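Local atomic coordinates of hexapeptide transferase family protein (Anaplasma phagocytophilum, PDB entry 3IXC), a protein that probably acts as a transferase of the hexapeptide-repeat, left-handed beta-helix family and binds magnesium ions between the subunits of a trimer. Residues 98-112 against 115-129. Numbering follows the deposited sequence.
Sequences IGKFVTIGHSCILHA and LGNNAFVGMGSIVMD. With MG (magnesium ion), chain B; MG (magnesium ion), chain C.
Thr103 and Phe120 pair in parallel register, and the backbone N and O of Thr103 are both satisfied across the contact: Thr103 N donates to Ala119 O (3.0 Å) and Thr103 O accepts Val121 N with an N-H...O angle of 175°. Gly105 N to Val121 O continues the pattern, which Ile109, Val127 and His111 repeat on the next face, as expected of successive coils in a left-handed beta-helix. At the turns side chains add to main-chain bonds such as Gly124 N to His106 O. Asn117 OD1 accepts Lys100 N at 2.9 Å; the bond is straight at hydrogen (177°), although the donor stands above the carbonyl plane. Asn118 ND2 reaches Phe101 O (3.2 Å) and also serves Gln177 of helix 170-188. Cys108 SG, turned beside its own backbone N (chi1 -73°), accepts Ser125 N at 3.5 Å, while Ser125 OG binds Gly122 O within its own turn and Ser143 N beyond.

Inside the coil, Leu115 CD1 meets Ile104 CD1 at 4.0 Å and Leu110 CD1, and Leu110 lies alongside Val127. Outside, Thr103 CG2 sits over one face of the Phe120 ring, 4.1 Å from its centroid.

His111 NE2 binds one magnesium ion with His88 of its own chain and His106 of the third subunit; His106 NE2 binds another with His88 and His111 of the second subunit, its ND1 hydrogen-bonded to Asp83, consistent with fixing the ring's orientation. Strands 80-81 and 138-139 flank the pair 103-104 and 120-121 in their sheet, and helix 170-188 packs against Phe101 and Phe120.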
loop_
_atom_site.group_PDB
_atom_site.type_symbol
_atom_site.label_atom_id
_atom_site.label_comp_id
_atom_site.label_asym_id
_atom_site.label_seq_id
_atom_site.Cartn_x
_atom_site.Cartn_y
_atom_site.Cartn_z
ATOM N N ILE A 98 0.781 6.069 19.483
ATOM C CA ILE A 98 0.880 7.238 18.610
ATOM C C ILE A 98 0.307 8.422 19.370
ATOM O O ILE A 98 -0.824 8.365 19.873
ATOM C CB ILE A 98 0.128 7.006 17.278
ATOM C CG1 ILE A 98 0.718 5.786 16.553
ATOM C CG2 ILE A 98 0.211 8.254 16.381
ATOM C CD1 ILE A 98 -0.161 5.196 15.452
ATOM N N GLY A 99 1.111 9.475 19.484
ATOM C CA GLY A 99 0.756 10.638 20.301
ATOM C C GLY A 99 -0.255 11.557 19.644
ATOM O O GLY A 99 -0.997 11.148 18.739
ATOM N N LYS A 100 -0.271 12.803 20.114
ATOM C CA LYS A 100 -1.228 13.814 19.686
ATOM C C LYS A 100 -0.696 14.605 18.502
ATOM O O LYS A 100 0.501 14.852 18.404
ATOM C CB LYS A 100 -1.503 14.789 20.834
ATOM C CG LYS A 100 -2.007 14.152 22.104
ATOM C CD LYS A 100 -2.223 15.247 23.134
ATOM C CE LYS A 100 -2.492 14.688 24.508
ATOM N NZ LYS A 100 -2.582 15.791 25.508
ATOM N N PHE A 101 -1.598 15.018 17.613
ATOM C CA PHE A 101 -1.242 15.895 16.485
ATOM C C PHE A 101 -0.121 15.325 15.623
ATOM O O PHE A 101 0.753 16.050 15.146
ATOM C CB PHE A 101 -0.946 17.321 16.990
ATOM C CG PHE A 101 -2.061 17.891 17.812
ATOM C CD1 PHE A 101 -3.272 18.243 17.217
ATOM C CD2 PHE A 101 -1.915 18.042 19.187
ATOM C CE1 PHE A 101 -4.324 18.755 17.985
ATOM C CE2 PHE A 101 -2.955 18.548 19.959
ATOM C CZ PHE A 101 -4.158 18.910 19.358
ATOM N N VAL A 102 -0.174 14.006 15.435
ATOM C CA VAL A 102 0.782 13.277 14.604
ATOM C C VAL A 102 0.212 13.192 13.187
ATOM O O VAL A 102 -1.004 13.051 13.005
ATOM C CB VAL A 102 1.018 11.847 15.163
ATOM C CG1 VAL A 102 1.765 10.965 14.151
ATOM C CG2 VAL A 102 1.811 11.909 16.468
ATOM N N THR A 103 1.093 13.298 12.192
ATOM C CA THR A 103 0.712 13.100 10.795
ATOM C C THR A 103 1.392 11.835 10.289
ATOM O O THR A 103 2.630 11.730 10.337
ATOM C CB THR A 103 1.126 14.307 9.918
ATOM O OG1 THR A 103 0.350 15.462 10.285
ATOM C CG2 THR A 103 0.878 14.013 8.423
ATOM N N ILE A 104 0.575 10.872 9.846
ATOM C CA ILE A 104 1.092 9.677 9.186
ATOM C C ILE A 104 0.588 9.680 7.747
ATOM O O ILE A 104 -0.613 9.639 7.490
ATOM C CB ILE A 104 0.702 8.377 9.933
ATOM C CG1 ILE A 104 1.359 8.363 11.315
ATOM C CG2 ILE A 104 1.123 7.126 9.124
ATOM C CD1 ILE A 104 0.514 7.732 12.401
ATOM N N GLY A 105 1.537 9.763 6.814
ATOM C CA GLY A 105 1.217 9.866 5.395
ATOM C C GLY A 105 0.599 8.616 4.783
ATOM O O GLY A 105 0.476 7.571 5.439
ATOM N N HIS A 106 0.206 8.724 3.516
ATOM C CA HIS A 106 -0.484 7.603 2.851
ATOM C C HIS A 106 0.399 6.371 2.818
ATOM O O HIS A 106 1.624 6.477 2.672
ATOM C CB HIS A 106 -0.842 7.929 1.399
ATOM C CG HIS A 106 -1.356 9.319 1.190
ATOM N ND1 HIS A 106 -2.663 9.677 1.445
ATOM C CD2 HIS A 106 -0.738 10.436 0.735
ATOM C CE1 HIS A 106 -2.828 10.958 1.163
ATOM N NE2 HIS A 106 -1.675 11.444 0.734
ATOM N N SER A 107 -0.235 5.209 2.942
ATOM C CA SER A 107 0.402 3.932 2.620
ATOM C C SER A 107 1.681 3.676 3.417
ATOM O O SER A 107 2.679 3.170 2.885
ATOM C CB SER A 107 0.655 3.830 1.114
ATOM O OG SER A 107 -0.567 3.968 0.408
ATOM N N CYS A 108 1.646 4.057 4.692
ATOM C CA CYS A 108 2.708 3.702 5.625
ATOM C C CYS A 108 2.454 2.320 6.222
ATOM O O CYS A 108 1.359 1.781 6.103
ATOM C CB CYS A 108 2.812 4.736 6.740
ATOM S SG CYS A 108 3.550 6.292 6.176
ATOM N N ILE A 109 3.486 1.743 6.836
ATOM C CA ILE A 109 3.324 0.536 7.640
ATOM C C ILE A 109 3.969 0.843 8.984
ATOM O O ILE A 109 5.152 1.191 9.039
ATOM C CB ILE A 109 3.993 -0.721 7.018
ATOM C CG1 ILE A 109 3.650 -0.880 5.535
ATOM C CG2 ILE A 109 3.547 -1.987 7.790
ATOM C CD1 ILE A 109 4.530 -1.924 4.811
ATOM N N LEU A 110 3.182 0.755 10.052
ATOM C CA LEU A 110 3.678 1.021 11.414
ATOM C C LEU A 110 3.560 -0.254 12.221
ATOM O O LEU A 110 2.476 -0.843 12.287
ATOM C CB LEU A 110 2.874 2.134 12.091
ATOM C CG LEU A 110 2.700 3.452 11.333
ATOM C CD1 LEU A 110 1.857 4.433 12.161
ATOM C CD2 LEU A 110 4.054 4.048 10.987
ATOM N N HIS A 111 4.677 -0.666 12.817
ATOM C CA HIS A 111 4.818 -1.892 13.610
ATOM C C HIS A 111 5.474 -1.721 15.010
ATOM O O HIS A 111 6.583 -1.292 15.110
ATOM C CB HIS A 111 5.750 -2.840 12.877
ATOM C CG HIS A 111 5.102 -4.076 12.401
ATOM N ND1 HIS A 111 5.649 -5.317 12.588
ATOM C CD2 HIS A 111 3.945 -4.270 11.749
ATOM C CE1 HIS A 111 4.860 -6.219 12.044
ATOM N NE2 HIS A 111 3.822 -5.606 11.529
ATOM N N ALA A 112 4.872 -2.261 16.018
ATOM C CA ALA A 112 5.094 -1.918 17.445
ATOM C C ALA A 112 6.049 -0.755 17.755
ATOM O O ALA A 112 7.093 -0.945 18.387
ATOM C CB ALA A 112 5.504 -3.174 18.224
ATOM N N LEU A 115 5.379 6.885 18.594
ATOM C CA LEU A 115 5.503 8.168 17.894
ATOM C C LEU A 115 5.039 9.283 18.818
ATOM O O LEU A 115 3.876 9.310 19.240
ATOM C CB LEU A 115 4.681 8.162 16.592
ATOM C CG LEU A 115 4.831 6.958 15.647
ATOM C CD1 LEU A 115 3.960 7.146 14.421
ATOM C CD2 LEU A 115 6.299 6.711 15.230
ATOM N N GLY A 116 5.953 10.189 19.148
ATOM C CA GLY A 116 5.646 11.274 20.078
ATOM C C GLY A 116 4.739 12.313 19.458
ATOM O O GLY A 116 4.508 12.318 18.241
ATOM N N ASN A 117 4.218 13.213 20.291
ATOM C CA ASN A 117 3.359 14.283 19.785
ATOM C C ASN A 117 4.043 15.039 18.657
ATOM O O ASN A 117 5.247 15.287 18.711
ATOM C CB ASN A 117 3.003 15.282 20.885
ATOM C CG ASN A 117 2.337 14.634 22.079
ATOM O OD1 ASN A 117 1.753 13.549 21.986
ATOM N ND2 ASN A 117 2.418 15.310 23.225
ATOM N N ASN A 118 3.263 15.403 17.644
ATOM C CA ASN A 118 3.757 16.186 16.504
ATOM C C ASN A 118 4.805 15.473 15.650
ATOM O O ASN A 118 5.472 16.125 14.848
ATOM C CB ASN A 118 4.337 17.545 16.944
ATOM C CG ASN A 118 3.281 18.617 17.216
ATOM O OD1 ASN A 118 3.529 19.518 18.017
ATOM N ND2 ASN A 118 2.139 18.568 16.523
ATOM N N ALA A 119 4.962 14.158 15.817
ATOM C CA ALA A 119 5.772 13.367 14.874
ATOM C C ALA A 119 5.130 13.410 13.489
ATOM O O ALA A 119 3.898 13.519 13.365
ATOM C CB ALA A 119 5.910 11.925 15.343
ATOM N N PHE A 120 5.959 13.334 12.452
ATOM C CA PHE A 120 5.483 13.431 11.070
ATOM C C PHE A 120 6.150 12.307 10.301
ATOM O O PHE A 120 7.381 12.273 10.170
ATOM C CB PHE A 120 5.848 14.800 10.477
ATOM C CG PHE A 120 5.235 15.087 9.123
ATOM C CD1 PHE A 120 4.225 16.044 8.998
ATOM C CD2 PHE A 120 5.671 14.422 7.977
ATOM C CE1 PHE A 120 3.653 16.332 7.756
ATOM C CE2 PHE A 120 5.101 14.704 6.713
ATOM C CZ PHE A 120 4.098 15.663 6.606
ATOM N N VAL A 121 5.335 11.379 9.810
ATOM C CA VAL A 121 5.846 10.228 9.061
ATOM C C VAL A 121 5.476 10.410 7.602
ATOM O O VAL A 121 4.295 10.367 7.240
ATOM C CB VAL A 121 5.270 8.894 9.596
ATOM C CG1 VAL A 121 5.834 7.709 8.802
ATOM C CG2 VAL A 121 5.575 8.726 11.074
ATOM N N GLY A 122 6.487 10.634 6.766
ATOM C CA GLY A 122 6.276 10.866 5.340
ATOM C C GLY A 122 5.601 9.677 4.681
ATOM O O GLY A 122 5.802 8.540 5.092
ATOM N N MET A 123 4.775 9.962 3.674
ATOM C CA MET A 123 4.046 8.913 2.955
ATOM C C MET A 123 4.964 7.784 2.487
ATOM O O MET A 123 6.118 8.018 2.109
ATOM C CB MET A 123 3.300 9.515 1.767
ATOM C CG MET A 123 4.199 10.138 0.698
ATOM S SD MET A 123 3.168 11.037 -0.464
ATOM C CE MET A 123 4.346 11.732 -1.587
ATOM N N GLY A 124 4.445 6.556 2.518
ATOM C CA GLY A 124 5.186 5.413 1.994
ATOM C C GLY A 124 6.341 4.964 2.871
ATOM O O GLY A 124 7.255 4.285 2.384
ATOM N N SER A 125 6.295 5.323 4.157
ATOM C CA SER A 125 7.345 4.920 5.107
ATOM C C SER A 125 6.965 3.675 5.899
ATOM O O SER A 125 5.784 3.362 6.065
ATOM C CB SER A 125 7.675 6.058 6.084
ATOM O OG SER A 125 8.252 7.163 5.401
ATOM N N ILE A 126 7.985 2.977 6.389
ATOM C CA ILE A 126 7.826 1.780 7.206
ATOM C C ILE A 126 8.546 2.058 8.512
ATOM O O ILE A 126 9.705 2.480 8.498
ATOM C CB ILE A 126 8.447 0.540 6.523
ATOM C CG1 ILE A 126 7.789 0.280 5.159
ATOM C CG2 ILE A 126 8.344 -0.693 7.440
ATOM C CD1 ILE A 126 8.464 -0.840 4.349
ATOM N N VAL A 127 7.853 1.862 9.633
ATOM C CA VAL A 127 8.454 2.051 10.961
ATOM C C VAL A 127 8.378 0.703 11.667
ATOM O O VAL A 127 7.282 0.170 11.892
ATOM C CB VAL A 127 7.729 3.149 11.777
ATOM C CG1 VAL A 127 8.422 3.365 13.122
ATOM C CG2 VAL A 127 7.714 4.466 10.990
ATOM N N MET A 128 9.546 0.165 12.024
ATOM C CA MET A 128 9.668 -1.211 12.523
ATOM C C MET A 128 9.517 -1.303 14.042
ATOM O O MET A 128 9.538 -0.283 14.744
ATOM C CB MET A 128 11.012 -1.826 12.096
ATOM C CG MET A 128 11.268 -1.855 10.585
ATOM S SD MET A 128 10.375 -3.122 9.669
ATOM C CE MET A 128 11.151 -4.612 10.284
ATOM N N ASP A 129 9.384 -2.539 14.530
ATOM C CA ASP A 129 9.231 -2.838 15.955
ATOM C C ASP A 129 10.257 -2.102 16.807
ATOM O O ASP A 129 11.448 -2.087 16.493
ATOM C CB ASP A 129 9.351 -4.354 16.206
ATOM C CG ASP A 129 8.045 -5.118 15.956
ATOM O OD1 ASP A 129 6.996 -4.494 15.689
ATOM O OD2 ASP A 129 8.065 -6.362 16.049
HETATM MG MG MG B . -1.775 13.793 0.793
HETATM MG MG MG C . 2.271 -7.404 11.578
HETATM O O HOH W 1 5.007 1.626 3.199
HETATM O O HOH W 2 8.926 -5.052 12.801
HETATM O O HOH W 3 2.233 -9.361 11.345
HETATM O O HOH W 4 -2.014 14.506 2.614
#